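Local coordinates for protein cellulase (Bacillus sp. BG-CS10, PDB 5E09) that probably hydrolyses internal beta-1,4-glucosidic bonds of cellulose, as a salt-loving family 5 glycoside hydrolase that also carries a family 46 carbohydrate-binding module, at residues F135-S146 with S181-L192. Sequence-based numbering, arbitrary orientation.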
loop_
_atom_site.group_PDB
_atom_site.type_symbol
_atom_site.label_atom_id
_atom_site.label_comp_id
_atom_site.label_asym_id
_atom_site.label_seq_id
_atom_site.Cartn_x
_atom_site.Cartn_y
_atom_site.Cartn_z
ATOM N N PHE A 135 28.301 -7.112 10.444
ATOM C CA PHE A 135 27.767 -8.212 9.649
ATOM C C PHE A 135 28.776 -8.766 8.649
ATOM O O PHE A 135 28.394 -9.321 7.617
ATOM C CB PHE A 135 26.502 -7.753 8.919
ATOM C CG PHE A 135 25.433 -7.235 9.839
ATOM C CD1 PHE A 135 24.638 -8.114 10.561
ATOM C CD2 PHE A 135 25.228 -5.872 9.997
ATOM C CE1 PHE A 135 23.657 -7.643 11.418
ATOM C CE2 PHE A 135 24.245 -5.392 10.855
ATOM C CZ PHE A 135 23.460 -6.281 11.567
ATOM N N GLN A 136 30.063 -8.630 8.960
ATOM C CA GLN A 136 31.114 -9.058 8.042
ATOM C C GLN A 136 31.065 -10.557 7.748
ATOM O O GLN A 136 31.327 -10.983 6.621
ATOM C CB GLN A 136 32.494 -8.688 8.594
ATOM C CG GLN A 136 33.644 -9.206 7.736
ATOM C CD GLN A 136 34.979 -8.592 8.101
ATOM O OE1 GLN A 136 35.107 -7.911 9.121
ATOM N NE2 GLN A 136 35.986 -8.830 7.266
ATOM N N GLY A 137 30.724 -11.352 8.759
ATOM C CA GLY A 137 30.723 -12.796 8.618
ATOM C C GLY A 137 29.393 -13.410 8.219
ATOM O O GLY A 137 29.331 -14.602 7.927
ATOM N N HIS A 138 28.333 -12.604 8.196
ATOM C CA HIS A 138 26.989 -13.105 7.908
ATOM C C HIS A 138 26.801 -13.570 6.467
ATOM O O HIS A 138 27.494 -13.120 5.555
ATOM C CB HIS A 138 25.945 -12.034 8.228
ATOM C CG HIS A 138 25.658 -11.889 9.687
ATOM N ND1 HIS A 138 26.569 -11.360 10.576
ATOM C CD2 HIS A 138 24.561 -12.204 10.415
ATOM C CE1 HIS A 138 26.043 -11.350 11.788
ATOM N NE2 HIS A 138 24.826 -11.858 11.718
ATOM N N SER A 139 25.842 -14.470 6.285
ATOM C CA SER A 139 25.509 -15.050 4.985
ATOM C C SER A 139 25.263 -14.011 3.889
ATOM O O SER A 139 24.915 -12.859 4.172
ATOM C CB SER A 139 24.270 -15.937 5.127
ATOM O OG SER A 139 23.856 -16.438 3.869
ATOM N N HIS A 140 25.427 -14.437 2.640
ATOM C CA HIS A 140 25.192 -13.567 1.495
ATOM C C HIS A 140 23.706 -13.311 1.289
ATOM O O HIS A 140 23.319 -12.437 0.513
ATOM C CB HIS A 140 25.807 -14.161 0.223
ATOM C CG HIS A 140 27.267 -13.873 0.067
ATOM N ND1 HIS A 140 28.057 -14.503 -0.872
ATOM C CD2 HIS A 140 28.084 -13.020 0.731
ATOM C CE1 HIS A 140 29.295 -14.053 -0.778
ATOM N NE2 HIS A 140 29.340 -13.152 0.188
ATOM N N LYS A 141 22.873 -14.072 1.992
ATOM C CA LYS A 141 21.431 -13.872 1.945
ATOM C C LYS A 141 21.046 -12.560 2.636
ATOM O O LYS A 141 19.916 -12.085 2.513
ATOM C CB LYS A 141 20.706 -15.062 2.581
ATOM C CG LYS A 141 20.934 -16.391 1.849
ATOM C CD LYS A 141 19.626 -17.146 1.616
ATOM C CE LYS A 141 19.312 -18.132 2.740
ATOM N NZ LYS A 141 18.981 -17.502 4.063
ATOM N N LEU A 142 21.990 -11.979 3.369
ATOM C CA LEU A 142 21.815 -10.634 3.913
ATOM C C LEU A 142 22.419 -9.609 2.951
ATOM O O LEU A 142 23.574 -9.731 2.539
ATOM C CB LEU A 142 22.450 -10.515 5.298
ATOM C CG LEU A 142 22.585 -9.111 5.887
ATOM C CD1 LEU A 142 21.216 -8.526 6.209
ATOM C CD2 LEU A 142 23.460 -9.146 7.126
HETATM N N MSE A 143 21.621 -8.613 2.587
HETATM C CA MSE A 143 22.028 -7.581 1.646
HETATM C C MSE A 143 21.797 -6.196 2.252
HETATM O O MSE A 143 20.942 -6.022 3.129
HETATM C CB MSE A 143 21.255 -7.724 0.334
HETATM C CG MSE A 143 19.785 -7.302 0.436
HETATM SE SE MSE A 143 18.691 -8.071 -0.975
HETATM C CE MSE A 143 18.343 -9.802 -0.146
ATOM N N PHE A 144 22.560 -5.217 1.776
ATOM C CA PHE A 144 22.479 -3.843 2.275
ATOM C C PHE A 144 21.885 -2.916 1.227
ATOM O O PHE A 144 22.276 -2.995 0.061
ATOM C CB PHE A 144 23.868 -3.322 2.657
ATOM C CG PHE A 144 24.550 -4.099 3.743
ATOM C CD1 PHE A 144 23.820 -4.819 4.679
ATOM C CD2 PHE A 144 25.935 -4.089 3.846
ATOM C CE1 PHE A 144 24.463 -5.524 5.694
ATOM C CE2 PHE A 144 26.579 -4.791 4.855
ATOM C CZ PHE A 144 25.840 -5.509 5.780
ATOM N N GLU A 145 20.951 -2.044 1.618
ATOM C CA GLU A 145 20.575 -0.943 0.729
ATOM C C GLU A 145 20.973 0.391 1.351
ATOM O O GLU A 145 20.781 0.626 2.550
ATOM C CB GLU A 145 19.079 -0.948 0.367
ATOM C CG GLU A 145 18.142 -0.951 1.520
ATOM C CD GLU A 145 16.714 -0.542 1.159
ATOM O OE1 GLU A 145 16.508 0.279 0.237
ATOM O OE2 GLU A 145 15.783 -1.055 1.814
ATOM N N SER A 146 21.527 1.258 0.507
ATOM C CA SER A 146 22.246 2.450 0.950
ATOM C C SER A 146 21.424 3.397 1.809
ATOM O O SER A 146 21.867 3.804 2.881
ATOM C CB SER A 146 22.772 3.212 -0.261
ATOM O OG SER A 146 21.695 3.609 -1.087
ATOM N N SER A 181 35.376 -3.339 3.302
ATOM C CA SER A 181 35.247 -4.081 4.559
ATOM C C SER A 181 35.767 -5.528 4.485
ATOM O O SER A 181 36.191 -6.093 5.493
ATOM C CB SER A 181 33.787 -4.092 5.012
ATOM O OG SER A 181 33.668 -4.696 6.286
ATOM N N GLY A 182 35.730 -6.129 3.300
ATOM C CA GLY A 182 36.189 -7.500 3.132
ATOM C C GLY A 182 35.284 -8.555 3.755
ATOM O O GLY A 182 34.173 -8.253 4.193
ATOM N N GLY A 183 35.763 -9.796 3.800
ATOM C CA GLY A 183 34.975 -10.902 4.322
ATOM C C GLY A 183 33.851 -11.274 3.370
ATOM O O GLY A 183 34.053 -11.363 2.158
ATOM N N SER A 184 32.657 -11.483 3.912
ATOM C CA SER A 184 31.491 -11.756 3.079
ATOM C C SER A 184 30.937 -10.469 2.467
ATOM O O SER A 184 30.079 -10.505 1.583
ATOM C CB SER A 184 30.406 -12.465 3.890
ATOM O OG SER A 184 30.910 -13.654 4.467
ATOM N N ASN A 185 31.434 -9.330 2.941
ATOM C CA ASN A 185 31.028 -8.036 2.403
ATOM C C ASN A 185 31.584 -7.777 1.003
ATOM O O ASN A 185 31.136 -6.861 0.306
ATOM C CB ASN A 185 31.462 -6.914 3.346
ATOM C CG ASN A 185 30.680 -6.912 4.645
ATOM O OD1 ASN A 185 29.541 -7.380 4.696
ATOM N ND2 ASN A 185 31.284 -6.377 5.703
ATOM N N THR A 186 32.549 -8.596 0.595
ATOM C CA THR A 186 33.225 -8.434 -0.688
ATOM C C THR A 186 32.305 -8.746 -1.869
ATOM O O THR A 186 32.359 -8.066 -2.897
ATOM C CB THR A 186 34.490 -9.322 -0.763
ATOM O OG1 THR A 186 35.363 -8.997 0.329
ATOM C CG2 THR A 186 35.229 -9.107 -2.084
ATOM N N GLU A 187 31.456 -9.762 -1.731
ATOM C CA GLU A 187 30.485 -10.042 -2.779
ATOM C C GLU A 187 29.063 -10.008 -2.253
ATOM O O GLU A 187 28.162 -10.537 -2.895
ATOM C CB GLU A 187 30.762 -11.388 -3.450
ATOM C CG GLU A 187 32.229 -11.775 -3.487
ATOM C CD GLU A 187 32.470 -13.046 -4.284
ATOM O OE1 GLU A 187 31.624 -13.963 -4.201
ATOM O OE2 GLU A 187 33.496 -13.120 -5.002
ATOM N N ARG A 188 28.865 -9.372 -1.100
ATOM C CA ARG A 188 27.522 -9.121 -0.594
ATOM C C ARG A 188 26.712 -8.312 -1.608
ATOM O O ARG A 188 27.175 -7.288 -2.096
ATOM C CB ARG A 188 27.577 -8.382 0.741
ATOM C CG ARG A 188 26.220 -8.225 1.386
ATOM C CD ARG A 188 26.324 -7.708 2.804
ATOM N NE ARG A 188 27.319 -8.423 3.597
ATOM C CZ ARG A 188 27.134 -9.623 4.141
ATOM N NH1 ARG A 188 25.992 -10.281 3.963
ATOM N NH2 ARG A 188 28.102 -10.176 4.857
ATOM N N PRO A 189 25.507 -8.787 -1.955
ATOM C CA PRO A 189 24.640 -8.005 -2.839
ATOM C C PRO A 189 24.285 -6.650 -2.230
ATOM O O PRO A 189 24.003 -6.545 -1.038
ATOM C CB PRO A 189 23.410 -8.899 -2.988
ATOM C CG PRO A 189 23.968 -10.280 -2.845
ATOM C CD PRO A 189 25.000 -10.156 -1.762
ATOM N N LEU A 190 24.337 -5.618 -3.059
ATOM C CA LEU A 190 24.097 -4.254 -2.616
ATOM C C LEU A 190 22.891 -3.710 -3.344
ATOM O O LEU A 190 22.723 -3.955 -4.531
ATOM C CB LEU A 190 25.318 -3.378 -2.874
ATOM C CG LEU A 190 26.573 -3.756 -2.093
ATOM C CD1 LEU A 190 27.719 -2.813 -2.450
ATOM C CD2 LEU A 190 26.293 -3.739 -0.597
ATOM N N VAL A 191 22.048 -2.980 -2.631
ATOM C CA VAL A 191 20.802 -2.505 -3.204
ATOM C C VAL A 191 20.823 -0.978 -3.269
ATOM O O VAL A 191 21.013 -0.310 -2.256
ATOM C CB VAL A 191 19.588 -3.004 -2.381
ATOM C CG1 VAL A 191 18.290 -2.497 -2.976
ATOM C CG2 VAL A 191 19.577 -4.525 -2.304
ATOM N N LEU A 192 20.651 -0.429 -4.466
ATOM C CA LEU A 192 20.746 1.013 -4.665
ATOM C C LEU A 192 19.432 1.598 -5.149
ATOM O O LEU A 192 18.788 1.046 -6.048
ATOM C CB LEU A 192 21.850 1.347 -5.662
ATOM C CG LEU A 192 23.232 0.789 -5.341
ATOM C CD1 LEU A 192 24.189 1.047 -6.504
ATOM C CD2 LEU A 192 23.746 1.406 -4.047
#
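Arg-188 pushes its guanidinium into the loop 135-141 and bonds three backbone carbonyls there and at the start of the strand. Arg-188 NH1 donates to Ser-139 O at 2.8 Å and to Leu-142 O at 2.9 Å, while its NH2 reaches His-138 O at 3.1 Å; all three oxygens lie near the guanidinium plane, yet in each case the donor stands well out of the plane of the carbonyl it meets. Nearer the backbone, Arg-188 CD sits over the Phe-144 ring, 3.7 Å from its centroid and 15° off the normal, a CH-pi contact. The arginine chain runs extended as far as CD, and a bend at chi3 (-48°) then turns the guanidinium from this ring to the carbonyls.

Asn-185 meets the guanidinium at its NE edge, near its plane, which helps to fix the rotation of the group: Arg-188 NE donates to Asn-185 OD1 in the carbonyl plane (2.7 Å). Asn-185 ND2 in turn donates to Ser-181 OG and to Ser-132 O. Alongside, Ser-184 N donates to Gln-136 O with an N-H...O angle of 148°, and the edge of the His-140 ring approaches Ser-184 O through a weak NE2 bond.

Farther on, strands 142-145 and 190-192 pair in parallel, neighbours in the eight-stranded TIM barrel, linked by helix 161-181. Val-191 N to Phe-144 O (2.7 Å) and Ser-146 N to Val-191 O (3.2 Å) set the register. On one face Val-191 CB meets Glu-145 CB at 3.5 Å, the glutamate carboxylate going on to a salt bridge with Arg-59.

With Arg-188 buried, its positive charge is probably compensated by the carbonyl dipoles and the asparagine oxygen; the same directional bonds tie together the loops at the N-terminal ends of both strands.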